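Long-range contact in variant surface glycoprotein MITat 1.13 (PDB 6Z8H), which probably forms, as a dimer, part of the dense surface coat of Trypanosoma brucei that helps the parasite evade the host immune response through antigenic variation: residues Lys297-Leu305 and Ala310-Val321. Numbering follows the deposited sequence.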
loop_
_atom_site.group_PDB
_atom_site.type_symbol
_atom_site.label_atom_id
_atom_site.label_comp_id
_atom_site.label_asym_id
_atom_site.label_seq_id
_atom_site.Cartn_x
_atom_site.Cartn_y
_atom_site.Cartn_z
ATOM N N LYS A 297 12.179 -36.706 7.616
ATOM C CA LYS A 297 12.195 -38.104 8.027
ATOM C C LYS A 297 13.339 -38.852 7.361
ATOM O O LYS A 297 13.988 -39.696 7.988
ATOM C CB LYS A 297 10.864 -38.750 7.684
ATOM C CG LYS A 297 9.664 -38.052 8.308
ATOM C CD LYS A 297 8.371 -38.655 7.820
ATOM C CE LYS A 297 7.224 -37.679 7.858
ATOM N NZ LYS A 297 6.096 -38.147 7.004
ATOM N N LEU A 298 13.580 -38.592 6.077
ATOM C CA LEU A 298 14.687 -39.261 5.395
ATOM C C LEU A 298 16.047 -38.902 5.991
ATOM O O LEU A 298 16.905 -39.774 6.138
ATOM C CB LEU A 298 14.655 -38.981 3.899
ATOM C CG LEU A 298 15.802 -39.534 3.064
ATOM C CD1 LEU A 298 15.819 -41.054 3.199
ATOM C CD2 LEU A 298 15.623 -39.098 1.630
ATOM N N MET A 299 16.321 -37.622 6.220
ATOM C CA MET A 299 17.590 -37.231 6.825
ATOM C C MET A 299 17.724 -37.687 8.276
ATOM O O MET A 299 18.851 -37.881 8.736
ATOM C CB MET A 299 17.840 -35.734 6.600
ATOM C CG MET A 299 19.208 -35.234 6.993
ATOM S SD MET A 299 20.586 -36.119 6.237
ATOM C CE MET A 299 20.490 -35.637 4.524
ATOM N N VAL A 300 16.623 -37.900 9.002
ATOM C CA VAL A 300 16.749 -38.603 10.279
ATOM C C VAL A 300 17.382 -39.977 10.080
ATOM O O VAL A 300 18.284 -40.379 10.828
ATOM C CB VAL A 300 15.388 -38.703 10.990
ATOM C CG1 VAL A 300 15.498 -39.666 12.142
ATOM C CG2 VAL A 300 14.942 -37.328 11.470
ATOM N N ILE A 301 16.932 -40.710 9.059
ATOM C CA ILE A 301 17.496 -42.031 8.775
ATOM C C ILE A 301 18.959 -41.908 8.375
ATOM O O ILE A 301 19.822 -42.660 8.842
ATOM C CB ILE A 301 16.677 -42.708 7.666
ATOM C CG1 ILE A 301 15.225 -42.900 8.115
ATOM C CG2 ILE A 301 17.313 -44.063 7.298
ATOM C CD1 ILE A 301 14.306 -43.438 7.036
ATOM N N LYS A 302 19.259 -40.969 7.484
ATOM C CA LYS A 302 20.611 -40.869 6.954
ATOM C C LYS A 302 21.599 -40.441 8.031
ATOM O O LYS A 302 22.714 -40.975 8.107
ATOM C CB LYS A 302 20.636 -39.860 5.791
ATOM C CG LYS A 302 19.891 -40.322 4.531
ATOM C CD LYS A 302 19.474 -39.222 3.605
ATOM C CE LYS A 302 20.462 -38.841 2.636
ATOM N NZ LYS A 302 20.973 -39.964 1.788
ATOM N N ALA A 303 21.224 -39.456 8.848
ATOM C CA ALA A 303 22.149 -38.788 9.752
ATOM C C ALA A 303 22.079 -39.309 11.176
ATOM O O ALA A 303 23.080 -39.238 11.890
ATOM C CB ALA A 303 21.879 -37.273 9.760
ATOM N N LEU A 304 20.913 -39.788 11.628
ATOM C CA LEU A 304 20.745 -40.216 13.009
ATOM C C LEU A 304 20.610 -41.721 13.182
ATOM O O LEU A 304 20.717 -42.191 14.317
ATOM C CB LEU A 304 19.546 -39.510 13.652
ATOM C CG LEU A 304 19.731 -38.005 13.868
ATOM C CD1 LEU A 304 18.413 -37.320 14.271
ATOM C CD2 LEU A 304 20.797 -37.736 14.915
ATOM N N LEU A 305 20.374 -42.485 12.110
ATOM C CA LEU A 305 20.302 -43.941 12.193
ATOM C C LEU A 305 21.430 -44.615 11.418
ATOM O O LEU A 305 21.344 -45.813 11.123
ATOM C CB LEU A 305 18.951 -44.440 11.694
ATOM C CG LEU A 305 17.759 -44.038 12.550
ATOM C CD1 LEU A 305 16.462 -44.576 11.964
ATOM C CD2 LEU A 305 17.938 -44.529 13.988
ATOM N N ALA A 310 20.454 -44.183 2.494
ATOM C CA ALA A 310 19.003 -44.279 2.402
ATOM C C ALA A 310 18.434 -43.153 1.533
ATOM O O ALA A 310 18.877 -41.994 1.588
ATOM C CB ALA A 310 18.379 -44.202 3.798
ATOM N N GLU A 311 17.427 -43.496 0.724
ATOM C CA GLU A 311 16.694 -42.491 -0.034
ATOM C C GLU A 311 15.180 -42.609 0.079
ATOM O O GLU A 311 14.467 -41.846 -0.579
ATOM C CB GLU A 311 17.085 -42.534 -1.511
ATOM C CG GLU A 311 18.541 -42.186 -1.738
ATOM C CD GLU A 311 18.847 -40.705 -1.480
ATOM O OE1 GLU A 311 17.971 -39.833 -1.710
ATOM O OE2 GLU A 311 19.952 -40.377 -1.009
ATOM N N LYS A 312 14.669 -43.537 0.885
ATOM C CA LYS A 312 13.237 -43.711 1.081
ATOM C C LYS A 312 12.916 -43.793 2.568
ATOM O O LYS A 312 13.692 -44.312 3.367
ATOM C CB LYS A 312 12.732 -44.998 0.399
ATOM C CG LYS A 312 12.950 -45.032 -1.108
ATOM C CD LYS A 312 12.446 -46.319 -1.708
ATOM C CE LYS A 312 12.601 -46.323 -3.219
ATOM N NZ LYS A 312 12.397 -47.701 -3.767
ATOM N N GLU A 313 11.754 -43.261 2.941
ATOM C CA GLU A 313 11.374 -43.272 4.343
ATOM C C GLU A 313 11.218 -44.679 4.882
ATOM O O GLU A 313 11.336 -44.875 6.090
ATOM C CB GLU A 313 10.069 -42.508 4.541
ATOM C CG GLU A 313 9.635 -42.406 5.982
ATOM C CD GLU A 313 8.363 -41.587 6.159
ATOM O OE1 GLU A 313 8.101 -40.659 5.344
ATOM O OE2 GLU A 313 7.617 -41.859 7.124
ATOM N N SER A 314 10.944 -45.649 4.020
ATOM C CA SER A 314 10.811 -47.037 4.433
ATOM C C SER A 314 12.148 -47.722 4.693
ATOM O O SER A 314 12.153 -48.903 5.068
ATOM C CB SER A 314 10.029 -47.820 3.367
ATOM O OG SER A 314 10.585 -47.639 2.071
ATOM N N ASP A 315 13.269 -47.016 4.541
ATOM C CA ASP A 315 14.582 -47.643 4.650
ATOM C C ASP A 315 15.015 -47.918 6.084
ATOM O O ASP A 315 16.044 -48.572 6.278
ATOM C CB ASP A 315 15.648 -46.789 3.947
ATOM C CG ASP A 315 15.586 -46.926 2.447
ATOM O OD1 ASP A 315 14.990 -47.941 1.984
ATOM O OD2 ASP A 315 16.148 -46.068 1.735
ATOM N N ALA A 316 14.287 -47.425 7.085
ATOM C CA ALA A 316 14.490 -47.816 8.469
ATOM C C ALA A 316 13.129 -48.085 9.090
ATOM O O ALA A 316 12.129 -47.515 8.652
ATOM C CB ALA A 316 15.209 -46.738 9.286
ATOM N N PRO A 317 13.048 -48.988 10.068
ATOM C CA PRO A 317 11.761 -49.212 10.739
ATOM C C PRO A 317 11.240 -47.935 11.385
ATOM O O PRO A 317 12.000 -47.153 11.962
ATOM C CB PRO A 317 12.080 -50.298 11.780
ATOM C CG PRO A 317 13.585 -50.223 11.961
ATOM C CD PRO A 317 14.135 -49.802 10.638
ATOM N N ALA A 318 9.921 -47.732 11.274
ATOM C CA ALA A 318 9.298 -46.511 11.774
ATOM C C ALA A 318 9.542 -46.309 13.262
ATOM O O ALA A 318 9.642 -45.168 13.723
ATOM C CB ALA A 318 7.803 -46.550 11.478
ATOM N N ASP A 319 9.570 -47.383 14.007
ATOM C CA ASP A 319 9.918 -47.271 15.422
ATOM C C ASP A 319 11.288 -46.624 15.527
ATOM O O ASP A 319 11.375 -45.771 16.298
ATOM C CB ASP A 319 9.912 -48.623 16.119
ATOM C CG ASP A 319 8.561 -48.943 16.698
ATOM O OD1 ASP A 319 8.474 -49.981 17.368
ATOM O OD2 ASP A 319 7.634 -48.147 16.473
ATOM N N GLU A 320 12.340 -47.105 14.879
ATOM C CA GLU A 320 13.684 -46.567 15.035
ATOM C C GLU A 320 13.715 -45.097 14.652
ATOM O O GLU A 320 14.384 -44.302 15.307
ATOM C CB GLU A 320 14.697 -47.367 14.212
ATOM C CG GLU A 320 15.097 -48.699 14.833
ATOM C CD GLU A 320 16.030 -48.533 16.026
ATOM O OE1 GLU A 320 17.174 -48.055 15.837
ATOM O OE2 GLU A 320 15.614 -48.884 17.157
ATOM N N VAL A 321 12.971 -44.725 13.611
ATOM C CA VAL A 321 12.865 -43.318 13.218
ATOM C C VAL A 321 12.256 -42.496 14.346
ATOM O O VAL A 321 12.745 -41.414 14.684
ATOM C CB VAL A 321 12.049 -43.186 11.919
ATOM C CG1 VAL A 321 11.752 -41.729 11.611
ATOM C CG2 VAL A 321 12.788 -43.850 10.768
#
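The connection between helix 294-304 and helix 318-329 folds back onto the first helix, bringing Ile301 against Ala310, Ala316 and Val321. Branched Ile301 serves several of them at once: CG2 lies 3.7 Å from Ala310 CB and 3.9 Å from Ala316 CB, CG1 packs on Val321 CG2, and CD1 reaches over the backbone carbonyls of Lys312 and Glu313. Small alanines let the loop come this close. One turn on, Leu305 CD1 touches both Ala316 CB and Val321 CG2, while Leu298 lays CD1 on the peptide after Glu311.

The long, flexible, charged Lys302 suits its buried place because two backbone carbonyls, Ala310 O and Pro308 O, and the Glu311 carboxylate hold its ammonium. The Lys302 chain folds at chi3 (87°) and chi4 (55°), passing close to Ala310 O and bringing Lys302 NZ 2.9 Å from it and 3.0 Å from Glu311 OE2, met from above the carboxylate plane. Within the loop, Asp315 OD2 takes the amides of both Glu311 and Lys312. The extended Lys297 places CD beside the Glu313 carboxylate, with only a long salt bridge from NZ to OE1 (3.6 Å).

Glu311 OE2 also pairs with Arg377 of the second subunit, so the loop takes part in the dimer interface. Behind this connection, Met299 and Val300 rest on Pro86 of helix 78-129, and Val300 and Leu305 pack on Ala324 of helix 318-329.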